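SusD superfamily protein (Bacteroides fragilis NCTC 9343, PDB 3NQP) probably binds glycans at the bacterial outer membrane as a member of the SusD family of sugar-capturing proteins. Local coordinates at residues Tyr211-Thr219 and Trp453-Leu461; Gly464-Lys472 and Pro481-Leu492. All coordinates share one frame; numbering follows the deposited sequence. Where two conformers were deposited one is given.

Interaction 1: residues Tyr211-Thr219 and Trp453-Leu461; sequences YLWTSKVTT and WWDLRRMTL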
# COMPACT_ATOMS: atom_id res chain seq x y z
N TYR A 211 -6.05 9.37 -10.83
CA TYR A 211 -6.55 10.72 -11.10
C TYR A 211 -6.39 11.71 -9.91
O TYR A 211 -6.08 12.90 -10.12
CB TYR A 211 -7.98 10.68 -11.66
CG TYR A 211 -8.02 10.28 -13.12
CD1 TYR A 211 -8.00 8.93 -13.48
CD2 TYR A 211 -8.03 11.22 -14.11
CE1 TYR A 211 -8.02 8.54 -14.76
CE2 TYR A 211 -8.03 10.85 -15.46
CZ TYR A 211 -8.02 9.51 -15.78
OH TYR A 211 -8.01 9.11 -17.08
N LEU A 212 -6.51 11.26 -8.67
CA LEU A 212 -6.15 12.13 -7.58
C LEU A 212 -4.67 12.52 -7.64
O LEU A 212 -4.30 13.67 -7.45
CB LEU A 212 -6.40 11.48 -6.20
CG LEU A 212 -6.05 12.41 -5.04
CD1 LEU A 212 -6.81 13.77 -5.04
CD2 LEU A 212 -6.30 11.61 -3.72
N TRP A 213 -3.82 11.52 -7.82
CA TRP A 213 -2.38 11.76 -7.93
C TRP A 213 -2.08 12.79 -9.03
O TRP A 213 -1.42 13.79 -8.75
CB TRP A 213 -1.64 10.45 -8.20
CG TRP A 213 -0.20 10.63 -8.33
CD1 TRP A 213 0.47 11.20 -9.42
CD2 TRP A 213 0.81 10.32 -7.35
NE1 TRP A 213 1.82 11.23 -9.16
CE2 TRP A 213 2.06 10.70 -7.91
CE3 TRP A 213 0.80 9.73 -6.07
CZ2 TRP A 213 3.26 10.52 -7.23
CZ3 TRP A 213 2.00 9.55 -5.41
CH2 TRP A 213 3.22 9.94 -6.00
N THR A 214 -2.60 12.58 -10.24
CA THR A 214 -2.26 13.52 -11.33
C THR A 214 -2.91 14.89 -11.12
O THR A 214 -2.41 15.88 -11.65
CB THR A 214 -2.55 12.94 -12.73
OG1 THR A 214 -3.92 12.58 -12.82
CG2 THR A 214 -1.68 11.66 -12.96
N SER A 215 -3.99 14.95 -10.34
CA SER A 215 -4.57 16.23 -9.95
C SER A 215 -3.59 17.13 -9.17
O SER A 215 -3.62 18.35 -9.32
CB SER A 215 -5.82 16.03 -9.08
OG SER A 215 -6.88 15.40 -9.78
N LYS A 216 -2.73 16.51 -8.36
CA LYS A 216 -1.93 17.19 -7.38
C LYS A 216 -0.41 17.20 -7.57
O LYS A 216 0.27 18.08 -7.05
CB LYS A 216 -2.27 16.61 -5.99
CG LYS A 216 -3.66 17.01 -5.55
CD LYS A 216 -4.02 16.40 -4.15
CE LYS A 216 -3.25 17.02 -3.02
NZ LYS A 216 -3.99 16.69 -1.72
N VAL A 217 0.11 16.22 -8.29
CA VAL A 217 1.55 15.99 -8.40
C VAL A 217 2.03 16.17 -9.85
O VAL A 217 1.51 15.55 -10.75
CB VAL A 217 1.94 14.56 -7.93
CG1 VAL A 217 3.49 14.39 -7.83
CG2 VAL A 217 1.31 14.29 -6.58
N THR A 218 3.03 17.02 -10.01
CA THR A 218 3.82 17.15 -11.24
C THR A 218 5.01 16.19 -11.19
O THR A 218 5.79 16.20 -10.21
CB THR A 218 4.30 18.60 -11.43
OG1 THR A 218 3.18 19.45 -11.64
CG2 THR A 218 5.25 18.70 -12.62
N THR A 219 5.13 15.33 -12.19
CA THR A 219 6.36 14.54 -12.38
C THR A 219 6.88 14.82 -13.77
O THR A 219 6.18 14.56 -14.75
CB THR A 219 6.10 13.03 -12.19
OG1 THR A 219 5.47 12.83 -10.92
CG2 THR A 219 7.44 12.19 -12.20
N TRP A 453 4.32 6.48 2.09
CA TRP A 453 5.28 7.11 1.15
C TRP A 453 4.48 7.86 0.10
O TRP A 453 4.81 8.99 -0.26
CB TRP A 453 6.22 6.09 0.48
CG TRP A 453 7.12 6.72 -0.63
CD1 TRP A 453 7.16 6.36 -1.91
CD2 TRP A 453 8.02 7.82 -0.48
NE1 TRP A 453 8.03 7.17 -2.62
CE2 TRP A 453 8.60 8.06 -1.74
CE3 TRP A 453 8.43 8.60 0.60
CZ2 TRP A 453 9.52 9.05 -1.95
CZ3 TRP A 453 9.35 9.59 0.39
CH2 TRP A 453 9.89 9.80 -0.88
N TRP A 454 3.42 7.22 -0.40
CA TRP A 454 2.59 7.86 -1.44
C TRP A 454 1.90 9.13 -0.90
O TRP A 454 1.90 10.20 -1.55
CB TRP A 454 1.61 6.86 -2.05
CG TRP A 454 2.26 5.61 -2.63
CD1 TRP A 454 1.81 4.33 -2.52
CD2 TRP A 454 3.40 5.56 -3.49
NE1 TRP A 454 2.64 3.48 -3.23
CE2 TRP A 454 3.62 4.22 -3.83
CE3 TRP A 454 4.26 6.53 -4.00
CZ2 TRP A 454 4.67 3.83 -4.64
CZ3 TRP A 454 5.33 6.12 -4.80
CH2 TRP A 454 5.51 4.79 -5.10
N ASP A 455 1.35 9.03 0.29
CA ASP A 455 0.72 10.17 0.97
C ASP A 455 1.67 11.37 1.12
O ASP A 455 1.24 12.51 0.91
CB ASP A 455 0.17 9.74 2.34
CG ASP A 455 -0.95 8.71 2.23
OD1 ASP A 455 -1.57 8.56 1.16
OD2 ASP A 455 -1.21 8.01 3.24
N LEU A 456 2.95 11.10 1.46
CA LEU A 456 3.96 12.14 1.60
C LEU A 456 4.33 12.78 0.28
O LEU A 456 4.60 13.99 0.24
CB LEU A 456 5.23 11.61 2.27
CG LEU A 456 5.05 11.18 3.73
CD1 LEU A 456 6.30 10.34 4.14
CD2 LEU A 456 4.87 12.41 4.67
N ARG A 457 4.35 11.99 -0.79
CA ARG A 457 4.61 12.54 -2.13
C ARG A 457 3.44 13.42 -2.60
O ARG A 457 3.65 14.42 -3.28
CB ARG A 457 4.78 11.42 -3.17
CG ARG A 457 6.08 10.64 -3.09
CD ARG A 457 7.28 11.28 -3.73
NE ARG A 457 7.02 11.87 -5.06
CZ ARG A 457 6.89 11.22 -6.20
NH1 ARG A 457 6.98 9.92 -6.24
NH2 ARG A 457 6.66 11.88 -7.31
N ARG A 458 2.22 13.05 -2.23
CA ARG A 458 1.02 13.54 -2.88
C ARG A 458 0.35 14.66 -2.13
O ARG A 458 -0.05 15.65 -2.73
CB ARG A 458 0.03 12.39 -3.06
CG ARG A 458 -1.18 12.67 -3.98
CD ARG A 458 -2.25 11.57 -3.85
NE ARG A 458 -2.73 11.48 -2.49
CZ ARG A 458 -2.39 10.54 -1.59
NH1 ARG A 458 -1.58 9.50 -1.88
NH2 ARG A 458 -2.85 10.65 -0.36
N MSE A 459 0.25 14.51 -0.81
CA MSE A 459 -0.42 15.52 -0.00
C MSE A 459 0.49 16.74 0.13
O MSE A 459 1.72 16.66 0.05
CB MSE A 459 -0.83 14.95 1.37
CG MSE A 459 -1.73 13.73 1.22
SE MSE A 459 -2.41 13.05 2.86
CE MSE A 459 -3.96 14.17 3.01
N THR A 460 -0.16 17.89 0.28
CA THR A 460 0.51 19.18 0.28
C THR A 460 0.14 19.99 1.53
O THR A 460 -0.94 19.81 2.12
CB THR A 460 0.13 20.00 -0.97
OG1 THR A 460 -1.29 20.21 -1.02
CG2 THR A 460 0.57 19.29 -2.30
N LEU A 461 1.01 20.92 1.92
CA LEU A 461 0.81 21.60 3.18
C LEU A 461 -0.35 22.59 3.04
O LEU A 461 -1.09 22.83 3.99
CB LEU A 461 2.11 22.29 3.60
CG LEU A 461 2.16 22.86 5.01
CD1 LEU A 461 2.23 21.65 6.02
CD2 LEU A 461 3.36 23.85 5.11
O HOH W 1 6.99 14.51 -8.18
O HOH W 2 6.01 10.25 -9.86
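Helices 211-216 and 453-458 run in roughly the same direction, 34° apart with a closest axial approach of 10.8 Å, and their C-terminal ends draw together until the CA atoms of Val217 and Arg458 are 6.1 Å apart. Long side chains span the gap between the axes, and Trp213 and Arg458 contribute most. With its CG anti to the backbone N (chi1 180°), the indole reaches across so that CH2 lies 3.6 Å from Arg457 CB, while CZ3 meets CE3 of the Trp454 ring. The guanidinium of Arg457 stands almost perpendicular to this indole, 85° between planes, and takes Trp213 CZ2 over one face. Bends at chi2 and chi3 fold the arginine back to that position. Two waters lie at its edge, in plane: one accepts from Arg457 NH2 at 2.8 Å and donates to Thr218 O, and the second joins the same NH2 to Thr219 OG1. Val217 CG2 sits over the centre of the Trp213 ring, 3.9 Å above it, and also touches Arg458 CG. One residue before Trp213, Leu212 CD2 packs against Arg458 NE. The Arg458 guanidinium turns both terminal nitrogens on the one oxygen Asp455 OD1, NH2 at 2.9 Å, and forms a second salt bridge with Glu391. Lys216 CE rests 3.5 Å from Arg458 O; Glu391, shared with Arg458, and Glu435 pair with its ammonium and probably offset the two like charges. The C-terminal ends of two sequence-distant helices, 200-216 and 452-458, are thus packed together in the helix-rich SusD fold.

Interaction 2: residues Gly464-Lys472 and Pro481-Leu492; sequences GGTPLVFCK and PILNKSTEAHKL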
# COMPACT_ATOMS: atom_id res chain seq x y z
N GLY A 464 -2.33 23.65 -3.54
CA GLY A 464 -1.36 24.03 -4.54
C GLY A 464 0.06 24.17 -4.03
O GLY A 464 0.91 24.64 -4.78
N GLY A 465 0.32 23.78 -2.76
CA GLY A 465 1.57 24.09 -2.10
C GLY A 465 2.59 22.94 -2.05
O GLY A 465 2.56 22.03 -2.87
N THR A 466 3.43 22.95 -1.02
CA THR A 466 4.59 22.03 -0.96
C THR A 466 4.21 20.59 -0.59
O THR A 466 3.46 20.39 0.37
CB THR A 466 5.57 22.54 0.08
OG1 THR A 466 5.77 23.93 -0.14
CG2 THR A 466 6.92 21.81 0.01
N PRO A 467 4.73 19.59 -1.32
CA PRO A 467 4.52 18.21 -0.89
C PRO A 467 4.92 17.98 0.56
O PRO A 467 5.96 18.54 1.06
CB PRO A 467 5.42 17.41 -1.82
CG PRO A 467 5.43 18.20 -3.09
CD PRO A 467 5.36 19.67 -2.67
N LEU A 468 4.12 17.19 1.26
CA LEU A 468 4.38 17.00 2.69
C LEU A 468 5.71 16.28 2.99
O LEU A 468 6.21 16.40 4.08
CB LEU A 468 3.23 16.29 3.38
CG LEU A 468 1.96 17.09 3.63
CD1 LEU A 468 0.96 16.22 4.44
CD2 LEU A 468 2.22 18.51 4.29
N VAL A 469 6.27 15.53 2.02
CA VAL A 469 7.58 14.89 2.19
C VAL A 469 8.67 15.96 2.48
O VAL A 469 9.66 15.68 3.18
CB VAL A 469 7.96 14.05 0.95
CG1 VAL A 469 8.13 14.99 -0.26
CG2 VAL A 469 9.23 13.24 1.19
N PHE A 470 8.47 17.19 2.00
CA PHE A 470 9.41 18.30 2.25
C PHE A 470 9.12 19.20 3.47
O PHE A 470 9.88 20.16 3.74
CB PHE A 470 9.46 19.23 1.02
CG PHE A 470 9.96 18.57 -0.26
CD1 PHE A 470 11.17 17.89 -0.30
CD2 PHE A 470 9.25 18.73 -1.45
CE1 PHE A 470 11.65 17.33 -1.51
CE2 PHE A 470 9.73 18.19 -2.66
CZ PHE A 470 10.93 17.45 -2.68
N CYS A 471 8.08 18.86 4.25
CA CYS A 471 7.66 19.69 5.38
C CYS A 471 7.85 18.93 6.68
O CYS A 471 7.59 17.72 6.76
CB CYS A 471 6.17 20.08 5.23
SG CYS A 471 5.77 20.89 3.66
N LYS A 472 8.25 19.65 7.72
CA LYS A 472 8.39 19.04 9.04
C LYS A 472 7.05 18.45 9.52
O LYS A 472 7.03 17.46 10.26
CB LYS A 472 8.96 20.04 10.07
CG LYS A 472 8.10 21.27 10.36
CD LYS A 472 8.79 22.19 11.47
CE LYS A 472 7.88 23.34 11.90
NZ LYS A 472 7.32 24.14 10.74
N PRO A 481 11.86 17.82 8.09
CA PRO A 481 11.28 17.19 6.91
C PRO A 481 11.98 15.89 6.59
O PRO A 481 13.18 15.76 6.86
CB PRO A 481 11.54 18.20 5.80
CG PRO A 481 12.56 19.14 6.30
CD PRO A 481 12.53 19.10 7.79
N ILE A 482 11.25 14.94 6.03
CA ILE A 482 11.83 13.66 5.62
C ILE A 482 12.86 13.87 4.50
O ILE A 482 13.92 13.28 4.56
CB ILE A 482 10.71 12.68 5.24
CG1 ILE A 482 9.96 12.32 6.53
CG2 ILE A 482 11.24 11.41 4.60
CD1 ILE A 482 8.63 11.57 6.28
N LEU A 483 12.54 14.68 3.49
CA LEU A 483 13.51 15.19 2.51
C LEU A 483 13.69 16.72 2.58
O LEU A 483 12.75 17.46 2.79
CB LEU A 483 13.11 14.84 1.05
CG LEU A 483 12.97 13.35 0.71
CD1 LEU A 483 12.47 13.13 -0.73
CD2 LEU A 483 14.30 12.60 1.00
N ASN A 484 14.91 17.15 2.34
CA ASN A 484 15.28 18.54 2.27
C ASN A 484 15.04 18.96 0.84
O ASN A 484 15.72 18.49 -0.07
CB ASN A 484 16.76 18.67 2.65
CG ASN A 484 17.28 20.10 2.59
OD1 ASN A 484 16.92 20.88 1.71
ND2 ASN A 484 18.14 20.44 3.52
N LYS A 485 14.08 19.84 0.62
CA LYS A 485 13.72 20.24 -0.72
C LYS A 485 14.85 20.93 -1.50
O LYS A 485 14.85 20.90 -2.71
CB LYS A 485 12.50 21.16 -0.67
CG LYS A 485 11.89 21.44 -2.05
CD LYS A 485 10.54 22.13 -1.91
CE LYS A 485 9.79 22.16 -3.24
NZ LYS A 485 10.62 22.86 -4.26
N SER A 486 15.80 21.56 -0.82
CA SER A 486 16.82 22.32 -1.56
C SER A 486 17.97 21.42 -2.05
O SER A 486 18.60 21.75 -3.06
CB SER A 486 17.39 23.44 -0.71
OG SER A 486 18.20 22.87 0.29
N THR A 487 18.17 20.27 -1.40
CA THR A 487 19.27 19.37 -1.73
C THR A 487 18.80 17.99 -2.17
O THR A 487 19.62 17.25 -2.74
CB THR A 487 20.21 19.18 -0.53
OG1 THR A 487 19.47 18.60 0.55
CG2 THR A 487 20.85 20.52 -0.06
N GLU A 488 17.53 17.62 -1.89
CA GLU A 488 17.05 16.24 -2.09
C GLU A 488 15.80 16.13 -2.97
O GLU A 488 15.18 15.08 -3.04
CB GLU A 488 16.81 15.56 -0.73
CG GLU A 488 18.09 15.19 -0.00
CD GLU A 488 17.87 14.57 1.37
OE1 GLU A 488 17.06 15.10 2.18
OE2 GLU A 488 18.53 13.58 1.69
N ALA A 489 15.47 17.17 -3.70
CA ALA A 489 14.29 17.16 -4.60
C ALA A 489 14.33 15.97 -5.60
O ALA A 489 13.28 15.38 -5.94
CB ALA A 489 14.17 18.53 -5.36
N HIS A 490 15.53 15.60 -6.03
CA HIS A 490 15.71 14.48 -6.98
C HIS A 490 15.35 13.14 -6.33
O HIS A 490 15.01 12.20 -7.03
CB HIS A 490 17.13 14.46 -7.53
CG HIS A 490 18.18 14.10 -6.52
ND1 HIS A 490 18.62 14.98 -5.57
CD2 HIS A 490 18.86 12.94 -6.30
CE1 HIS A 490 19.55 14.40 -4.82
NE2 HIS A 490 19.71 13.16 -5.23
N LYS A 491 15.37 13.06 -5.00
CA LYS A 491 15.07 11.80 -4.31
C LYS A 491 13.56 11.50 -4.19
O LYS A 491 13.19 10.48 -3.58
CB LYS A 491 15.67 11.77 -2.91
CG LYS A 491 17.23 11.75 -2.84
CD LYS A 491 17.69 11.56 -1.40
CE LYS A 491 19.22 11.57 -1.25
NZ LYS A 491 19.54 11.41 0.24
N LEU A 492 12.70 12.36 -4.75
CA LEU A 492 11.29 12.00 -4.89
C LEU A 492 11.15 10.73 -5.75
O LEU A 492 10.24 9.92 -5.51
CB LEU A 492 10.47 13.14 -5.50
CG LEU A 492 10.33 14.48 -4.76
CD1 LEU A 492 9.61 15.50 -5.66
CD2 LEU A 492 9.62 14.28 -3.40
O HOH W 3 12.28 20.70 2.68
O HOH W 4 8.30 15.24 5.99
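Phe470 enters the 481-492 loop with its ring covered on both faces. Over one, Lys485 lays its aliphatic chain across at about a right angle, and its CG makes a CH-pi contact 3.8 Å from the ring centroid, only 7° off the normal. Over the opposite face lies CG1 of the adjoining Val469, so the ring is held between a neighbour in sequence and a residue of the other segment. At the far end of the ring, CZ meets Leu492 CD2 at 3.5 Å. The same methyl touches Val469 CG1, which chi1 of 64° sets between the backbone N and the carbonyl carbon. Val469 CG2 turns instead to Leu483, 3.8 Å from its CD1. The backbones are joined alongside: Leu483 N donates to Val469 O in a nearly straight bond (3.1 Å, 176°), and Phe470 CA makes a CA-H...O contact with Leu483 O. One water gives protons to Phe470 O and Leu483 O and accepts from Lys485 N; Pro481 CB also abuts Phe470 O at 3.3 Å. An Asx turn, Asn484 OD1 accepting from Ser486 N, has Lys485 as its middle residue. Both segments belong to the irregular chain between helices 452-458 and 498-503: Val469 packs on Trp453 and Leu456 and Leu492 on Arg457 of the first helix, while Leu468 reaches helix 431-445.

Overall arrangement
Interactions 1 and 2 meet at helix 452-458, which supplies a segment of interaction 1 and is packed upon by interaction 2; their centres are about 12 Å apart. Interaction 1 joins that helix to one more than 230 residues away and is buried; its basic groups meet acidic partners or ordered water. Interaction 2 is local, closing a loop onto itself nearer the surface, where the contact is made by an aromatic ring, aliphatic chains, a backbone bond and waters, and lysines can extend outward. The two are coupled directly: Leu456 O and Met459 O probably accept hydrogen bonds from Val469 N and Leu468 N, and Leu456 packs on Ile482, so the loop lies against helix 452-458 and the turn that follows it.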